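Local coordinates for glycosyl hydrolases family 31 family protein (Aspergillus niger, PDB 6DRU) that releases alpha-xylose from the non-reducing terminal glucose of xyloglucan oligosaccharides by hydrolysis, as an alpha-xylosidase of glycoside hydrolase family 31, at residues T368-S371 and A372-F375; Q445-E448 and E449-N453. All coordinates share one frame; numbering follows the deposited sequence.

Contact 1 of 2, residues T368-S371 and A372-F375; sequences TNPS and ARKF. With GOL (glycerol), chain P.
The guanidinium of Arg373 lies over the backbone of Pro370: one face has Pro370 CA 3.8 Å below its centre, with Asn369 C on the same side, and the edge, near the plane, meets O2 of a bound glycerol. CB of Pro370 stands 3.8 Å from Arg373 NH2. The fold-back comes from the bend at chi3 (-62°), which turns the end of the arginine back along the first turn of helix 370-385. Arg373 NH1 donates to glycerol O2 at 2.7 Å, while the bond from NH2 to the same oxygen is weak; glycerol O2 in turn donates to Thr368 O, 3.2 Å away. The glycerol, probably from the crystallisation liquor, thus bridges the arginine to the chain just before the helix.

Asn369 is the N-cap. With its CG anti to the backbone N (chi1 -172°), its OD1 accepts from Ser371 N at 2.9 Å, the donor tilted 35° from the amide carbonyl plane. Asn369 O receives Arg373 N at 3.1 Å and, weakly, Ala372 N, and the i to i+4 backbone bonds continue with Lys374 N to Pro370 O and Phe375 N to Ser371 O. CB of Ala372 packs against CB of Asn369.

Arg373 NE pairs with Glu449 and NH1 also donates to Ser367 O; with the NH1 bond to glycerol O2, these would hold the guanidinium's orientation. The chemistry implies a helix start whose Ser371 amide is satisfied by a side chain, and a positive group, opposed by the dipole at this helix end, probably stabilised by the Glu449 carboxylate.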
ATOM      1  N   THR A 368     -12.010 -19.896   9.356  1.00 55.10           N
ATOM      2  CA  THR A 368     -11.533 -20.345   8.053  1.00 58.03           C
ATOM      3  C   THR A 368     -10.448 -21.408   8.165  1.00 60.23           C
ATOM      4  O   THR A 368     -10.151 -22.078   7.170  1.00 66.31           O
ATOM      5  CB  THR A 368     -11.009 -19.159   7.238  1.00 51.30           C
ATOM      6  OG1 THR A 368      -9.763 -18.714   7.786  1.00 60.85           O
ATOM      7  CG2 THR A 368     -12.003 -18.011   7.270  1.00 51.82           C
ATOM      8  N   ASN A 369      -9.855 -21.571   9.344  1.00 61.03           N
ATOM      9  CA  ASN A 369      -8.856 -22.609   9.569  1.00 55.74           C
ATOM     10  C   ASN A 369      -9.559 -23.920   9.897  1.00 59.22           C
ATOM     11  O   ASN A 369     -10.253 -24.000  10.917  1.00 65.94           O
ATOM     12  CB  ASN A 369      -7.922 -22.205  10.708  1.00 66.19           C
ATOM     13  CG  ASN A 369      -6.731 -23.141  10.871  1.00 59.75           C
ATOM     14  OD1 ASN A 369      -6.784 -24.316  10.507  1.00 63.69           O
ATOM     15  ND2 ASN A 369      -5.649 -22.617  11.432  1.00 61.52           N
ATOM     16  N   PRO A 370      -9.421 -24.958   9.067  1.00 57.88           N
ATOM     17  CA  PRO A 370     -10.100 -26.229   9.369  1.00 57.62           C
ATOM     18  C   PRO A 370      -9.672 -26.838  10.689  1.00 59.16           C
ATOM     19  O   PRO A 370     -10.498 -27.452  11.376  1.00 61.72           O
ATOM     20  CB  PRO A 370      -9.714 -27.120   8.182  1.00 48.37           C
ATOM     21  CG  PRO A 370      -9.366 -26.161   7.087  1.00 66.80           C
ATOM     22  CD  PRO A 370      -8.728 -24.993   7.771  1.00 56.40           C
ATOM     23  N   SER A 371      -8.402 -26.683  11.066  1.00 58.85           N
ATOM     24  CA  SER A 371      -7.950 -27.192  12.356  1.00 62.24           C
ATOM     25  C   SER A 371      -8.624 -26.463  13.509  1.00 60.07           C
ATOM     26  O   SER A 371      -8.891 -27.070  14.553  1.00 58.46           O
ATOM     27  CB  SER A 371      -6.431 -27.069  12.467  1.00 54.64           C
ATOM     28  OG  SER A 371      -5.780 -27.878  11.504  1.00 82.97           O
ATOM     29  N   ALA A 372      -8.910 -25.171  13.341  1.00 54.05           N
ATOM     30  CA  ALA A 372      -9.575 -24.419  14.398  1.00 55.21           C
ATOM     31  C   ALA A 372     -11.040 -24.825  14.528  1.00 61.62           C
ATOM     32  O   ALA A 372     -11.579 -24.870  15.640  1.00 66.75           O
ATOM     33  CB  ALA A 372      -9.445 -22.920  14.137  1.00 54.39           C
ATOM     34  N   ARG A 373     -11.701 -25.119  13.405  1.00 62.59           N
ATOM     35  CA  ARG A 373     -13.069 -25.628  13.466  1.00 54.25           C
ATOM     36  C   ARG A 373     -13.125 -26.944  14.232  1.00 58.95           C
ATOM     37  O   ARG A 373     -14.071 -27.192  14.989  1.00 63.22           O
ATOM     38  CB  ARG A 373     -13.641 -25.788  12.058  1.00 58.25           C
ATOM     39  CG  ARG A 373     -13.814 -24.472  11.311  1.00 52.07           C
ATOM     40  CD  ARG A 373     -14.810 -24.620  10.176  1.00 51.25           C
ATOM     41  NE  ARG A 373     -14.372 -25.577   9.163  1.00 57.42           N
ATOM     42  CZ  ARG A 373     -13.653 -25.255   8.094  1.00 61.03           C
ATOM     43  NH1 ARG A 373     -13.281 -23.997   7.898  1.00 51.70           N
ATOM     44  NH2 ARG A 373     -13.304 -26.190   7.219  1.00 63.95           N
ATOM     45  N   LYS A 374     -12.109 -27.793  14.060  1.00 57.59           N
ATOM     46  CA  LYS A 374     -12.073 -29.055  14.790  1.00 50.04           C
ATOM     47  C   LYS A 374     -11.812 -28.830  16.269  1.00 60.40           C
ATOM     48  O   LYS A 374     -12.427 -29.484  17.120  1.00 61.76           O
ATOM     49  CB  LYS A 374     -10.986 -29.965  14.220  1.00 56.00           C
ATOM     50  CG  LYS A 374     -10.617 -31.098  15.178  1.00 91.83           C
ATOM     51  CD  LYS A 374      -9.812 -32.213  14.535  1.00 91.23           C
ATOM     52  CE  LYS A 374      -8.863 -32.844  15.553  1.00 99.39           C
ATOM     53  NZ  LYS A 374      -9.477 -32.943  16.905  1.00 88.86           N
ATOM     54  N   PHE A 375     -10.917 -27.895  16.592  1.00 63.11           N
ATOM     55  CA  PHE A 375     -10.635 -27.590  17.989  1.00 56.33           C
ATOM     56  C   PHE A 375     -11.889 -27.125  18.712  1.00 61.32           C
ATOM     57  O   PHE A 375     -12.127 -27.503  19.866  1.00 63.04           O
ATOM     58  CB  PHE A 375      -9.538 -26.529  18.080  1.00 52.11           C
ATOM     59  CG  PHE A 375      -9.106 -26.216  19.488  1.00 58.45           C
ATOM     60  CD1 PHE A 375      -9.804 -25.301  20.260  1.00 57.10           C
ATOM     61  CD2 PHE A 375      -7.995 -26.832  20.033  1.00 49.19           C
ATOM     62  CE1 PHE A 375      -9.405 -25.016  21.550  1.00 60.32           C
ATOM     63  CE2 PHE A 375      -7.591 -26.548  21.320  1.00 46.49           C
ATOM     64  CZ  PHE A 375      -8.298 -25.639  22.080  1.00 63.00           C
TER
HETATM   65  C1  GOL P 840     -11.512 -22.720   3.323  1.00 72.21           C
HETATM   66  O1  GOL P 840     -10.613 -23.751   3.577  1.00 84.79           O
HETATM   67  C2  GOL P 840     -12.659 -22.880   4.339  1.00 79.41           C
HETATM   68  O2  GOL P 840     -12.286 -23.683   5.409  1.00 77.36           O
HETATM   69  C3  GOL P 840     -13.830 -23.482   3.527  1.00 63.12           C
HETATM   70  O3  GOL P 840     -14.928 -23.535   4.384  1.00 51.29           O

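Contact 2 of 2, residues Q445-E448 and E449-N453; sequences QAIE and EGFRN. With NAG (2-acetamido-2-deoxy-beta-D-glucopyranose), chain M.
Three i to i+4 side-chain pairs on helix 439-455 of the family 31 TIM-barrel domain make up this contact: Gln445 with Glu449, Ile447 with Phe451 and Glu448 with Arg452. The first two side chains cross, amide and carboxylate planes 43° apart, with Gln445 CG 3.6 Å from Glu449 OE2; Glu449 OE1 has its salt-bridge partner in Arg373. CG2 of Ile447 sits over one face of the Phe451 ring, a CH-pi contact 3.5 Å from the centroid and 15° off the ring normal. Both side chains turn to strand 391-394, where they touch Phe392.

Glu448 and Arg452 run alongside one another. A bend at chi2 (74°) swings the carboxylate of Glu448 along the helix, and OE2 takes Arg452 NE in a nearly straight salt bridge of 3.0 Å. The nitrogen approaches from above the carboxylate plane, whereas OE2 lies close to the guanidinium plane; a water at the same edge accepts from Arg452 NH2.

Asn453 ND2 carries an N-linked sugar, 1.5 Å to C1. The chemistry implies a buried ion pair: the carboxylate also receives the N-H of Cys480 and the guanidinium donates to the carbonyls of Ser461 and Ala462, dipoles that would probably favour both residues being ionised.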
ATOM      1  N   GLN A 445     -20.461 -23.465   9.293  1.00 60.92           N
ATOM      2  CA  GLN A 445     -19.915 -24.722   8.792  1.00 61.48           C
ATOM      3  C   GLN A 445     -19.251 -25.532   9.897  1.00 62.35           C
ATOM      4  O   GLN A 445     -19.283 -26.767   9.862  1.00 60.38           O
ATOM      5  CB  GLN A 445     -18.922 -24.430   7.663  1.00 58.09           C
ATOM      6  CG  GLN A 445     -18.203 -25.649   7.110  1.00 58.38           C
ATOM      7  CD  GLN A 445     -17.061 -25.279   6.182  1.00 64.38           C
ATOM      8  OE1 GLN A 445     -16.455 -24.216   6.314  1.00 67.80           O
ATOM      9  NE2 GLN A 445     -16.760 -26.160   5.235  1.00 80.31           N
ATOM     10  N   ALA A 446     -18.651 -24.863  10.884  1.00 60.49           N
ATOM     11  CA  ALA A 446     -17.984 -25.582  11.965  1.00 56.09           C
ATOM     12  C   ALA A 446     -18.956 -26.475  12.731  1.00 60.64           C
ATOM     13  O   ALA A 446     -18.634 -27.629  13.038  1.00 65.75           O
ATOM     14  CB  ALA A 446     -17.304 -24.591  12.910  1.00 51.24           C
ATOM     15  N   ILE A 447     -20.152 -25.968  13.037  1.00 55.11           N
ATOM     16  CA  ILE A 447     -21.125 -26.783  13.762  1.00 63.24           C
ATOM     17  C   ILE A 447     -21.841 -27.736  12.818  1.00 65.10           C
ATOM     18  O   ILE A 447     -22.202 -28.852  13.215  1.00 62.17           O
ATOM     19  CB  ILE A 447     -22.123 -25.900  14.530  1.00 57.53           C
ATOM     20  CG1 ILE A 447     -21.398 -25.072  15.584  1.00 53.01           C
ATOM     21  CG2 ILE A 447     -23.189 -26.736  15.201  1.00 60.16           C
ATOM     22  CD1 ILE A 447     -21.134 -23.684  15.134  1.00 69.25           C
ATOM     23  N   GLU A 448     -22.051 -27.331  11.564  1.00 63.72           N
ATOM     24  CA  GLU A 448     -22.645 -28.244  10.595  1.00 59.39           C
ATOM     25  C   GLU A 448     -21.790 -29.494  10.445  1.00 63.00           C
ATOM     26  O   GLU A 448     -22.310 -30.616  10.424  1.00 57.70           O
ATOM     27  CB  GLU A 448     -22.818 -27.544   9.249  1.00 57.47           C
ATOM     28  CG  GLU A 448     -23.380 -28.436   8.152  1.00 65.43           C
ATOM     29  CD  GLU A 448     -24.863 -28.718   8.322  1.00 78.64           C
ATOM     30  OE1 GLU A 448     -25.511 -28.040   9.149  1.00 79.40           O
ATOM     31  OE2 GLU A 448     -25.381 -29.622   7.632  1.00 76.93           O
ATOM     32  N   GLU A 449     -20.469 -29.318  10.353  1.00 63.99           N
ATOM     33  CA  GLU A 449     -19.569 -30.463  10.285  1.00 60.77           C
ATOM     34  C   GLU A 449     -19.648 -31.296  11.559  1.00 65.22           C
ATOM     35  O   GLU A 449     -19.606 -32.531  11.507  1.00 71.55           O
ATOM     36  CB  GLU A 449     -18.136 -29.988  10.040  1.00 62.56           C
ATOM     37  CG  GLU A 449     -17.908 -29.375   8.666  1.00 76.58           C
ATOM     38  CD  GLU A 449     -16.560 -28.682   8.547  1.00 86.26           C
ATOM     39  OE1 GLU A 449     -15.985 -28.303   9.590  1.00 79.07           O
ATOM     40  OE2 GLU A 449     -16.081 -28.514   7.405  1.00 84.70           O
ATOM     41  N   GLY A 450     -19.773 -30.637  12.713  1.00 61.57           N
ATOM     42  CA  GLY A 450     -19.888 -31.372  13.963  1.00 57.21           C
ATOM     43  C   GLY A 450     -21.204 -32.112  14.091  1.00 65.52           C
ATOM     44  O   GLY A 450     -21.236 -33.269  14.520  1.00 63.11           O
ATOM     45  N   PHE A 451     -22.310 -31.452  13.738  1.00 65.95           N
ATOM     46  CA  PHE A 451     -23.610 -32.115  13.735  1.00 58.39           C
ATOM     47  C   PHE A 451     -23.591 -33.347  12.840  1.00 65.86           C
ATOM     48  O   PHE A 451     -23.932 -34.453  13.275  1.00 72.65           O
ATOM     49  CB  PHE A 451     -24.694 -31.141  13.273  1.00 54.31           C
ATOM     50  CG  PHE A 451     -25.170 -30.199  14.343  1.00 51.37           C
ATOM     51  CD1 PHE A 451     -24.896 -30.443  15.678  1.00 61.41           C
ATOM     52  CD2 PHE A 451     -25.897 -29.067  14.009  1.00 57.67           C
ATOM     53  CE1 PHE A 451     -25.337 -29.573  16.660  1.00 60.08           C
ATOM     54  CE2 PHE A 451     -26.341 -28.195  14.985  1.00 61.78           C
ATOM     55  CZ  PHE A 451     -26.060 -28.449  16.312  1.00 59.00           C
ATOM     56  N   ARG A 452     -23.188 -33.171  11.579  1.00 60.45           N
ATOM     57  CA  ARG A 452     -23.221 -34.274  10.626  1.00 61.27           C
ATOM     58  C   ARG A 452     -22.241 -35.379  10.999  1.00 69.18           C
ATOM     59  O   ARG A 452     -22.462 -36.544  10.649  1.00 69.20           O
ATOM     60  CB  ARG A 452     -22.927 -33.752   9.221  1.00 57.43           C
ATOM     61  CG  ARG A 452     -23.938 -32.736   8.717  1.00 62.99           C
ATOM     62  CD  ARG A 452     -25.326 -33.337   8.638  1.00 67.61           C
ATOM     63  NE  ARG A 452     -26.298 -32.401   8.087  1.00 63.49           N
ATOM     64  CZ  ARG A 452     -27.585 -32.682   7.909  1.00 72.29           C
ATOM     65  NH1 ARG A 452     -28.054 -33.878   8.240  1.00 76.04           N
ATOM     66  NH2 ARG A 452     -28.401 -31.771   7.399  1.00 73.34           N
ATOM     67  N   ASN A 453     -21.167 -35.044  11.720  1.00 72.03           N
ATOM     68  CA  ASN A 453     -20.198 -36.059  12.119  1.00 76.17           C
ATOM     69  C   ASN A 453     -20.740 -36.927  13.248  1.00 79.20           C
ATOM     70  O   ASN A 453     -20.531 -38.145  13.258  1.00 78.41           O
ATOM     71  CB  ASN A 453     -18.884 -35.399  12.540  1.00 79.73           C
ATOM     72  CG  ASN A 453     -17.797 -36.408  12.877  1.00101.31           C
ATOM     73  OD1 ASN A 453     -17.373 -36.514  14.028  1.00110.20           O
ATOM     74  ND2 ASN A 453     -17.337 -37.150  11.874  1.00114.98           N
TER
HETATM   75  C1  NAG M 828     -16.263 -38.090  12.254  0.95128.33           C
HETATM   76  C2  NAG M 828     -16.012 -39.408  11.542  0.95129.06           C
HETATM   77  C3  NAG M 828     -15.230 -40.381  12.354  0.95133.24           C
HETATM   78  C4  NAG M 828     -14.029 -39.722  12.995  0.95133.91           C
HETATM   79  C5  NAG M 828     -14.459 -38.469  13.722  0.95123.31           C
HETATM   80  C6  NAG M 828     -13.252 -37.802  14.341  0.95113.29           C
HETATM   81  C7  NAG M 828     -18.283 -40.432  11.968  0.95128.72           C
HETATM   82  C8  NAG M 828     -19.540 -41.018  11.360  0.95107.15           C
HETATM   83  N2  NAG M 828     -17.245 -39.980  11.101  0.95128.63           N
HETATM   84  O3  NAG M 828     -14.836 -41.457  11.535  0.95121.10           O
HETATM   85  O4  NAG M 828     -13.436 -40.614  13.909  0.95133.24           O
HETATM   86  O5  NAG M 828     -15.063 -37.598  12.799  0.95136.06           O
HETATM   87  O6  NAG M 828     -13.645 -36.594  14.952  0.95113.02           O
HETATM   88  O7  NAG M 828     -18.195 -40.363  13.180  0.95129.93           O
HETATM   89  O   HOH W   1     -27.314 -29.549   6.188  1.00 59.53           O

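In the fold
Along the chain the two contacts come in series, neither nested nor crossed, and each is a local turn closing no loop. Contact 1 starts helix 370-385, just after strand 360-364; that helix is followed by strand 391-394 and, directly after it, Asp395, the probable active-site residue. Contact 2 comes later, within helix 439-455. Their centres are about 11 Å apart. Besides the Arg373-Glu449 salt bridge, the two helices meet where Arg373 CD packs on Ala446 CB and where Phe451 touches Tyr385. Contact 1 thereby ties the start of helix 370-385 to the flank of helix 439-455, while contact 2 joins helix 439-455 to the barrel strand and the loop around Cys480.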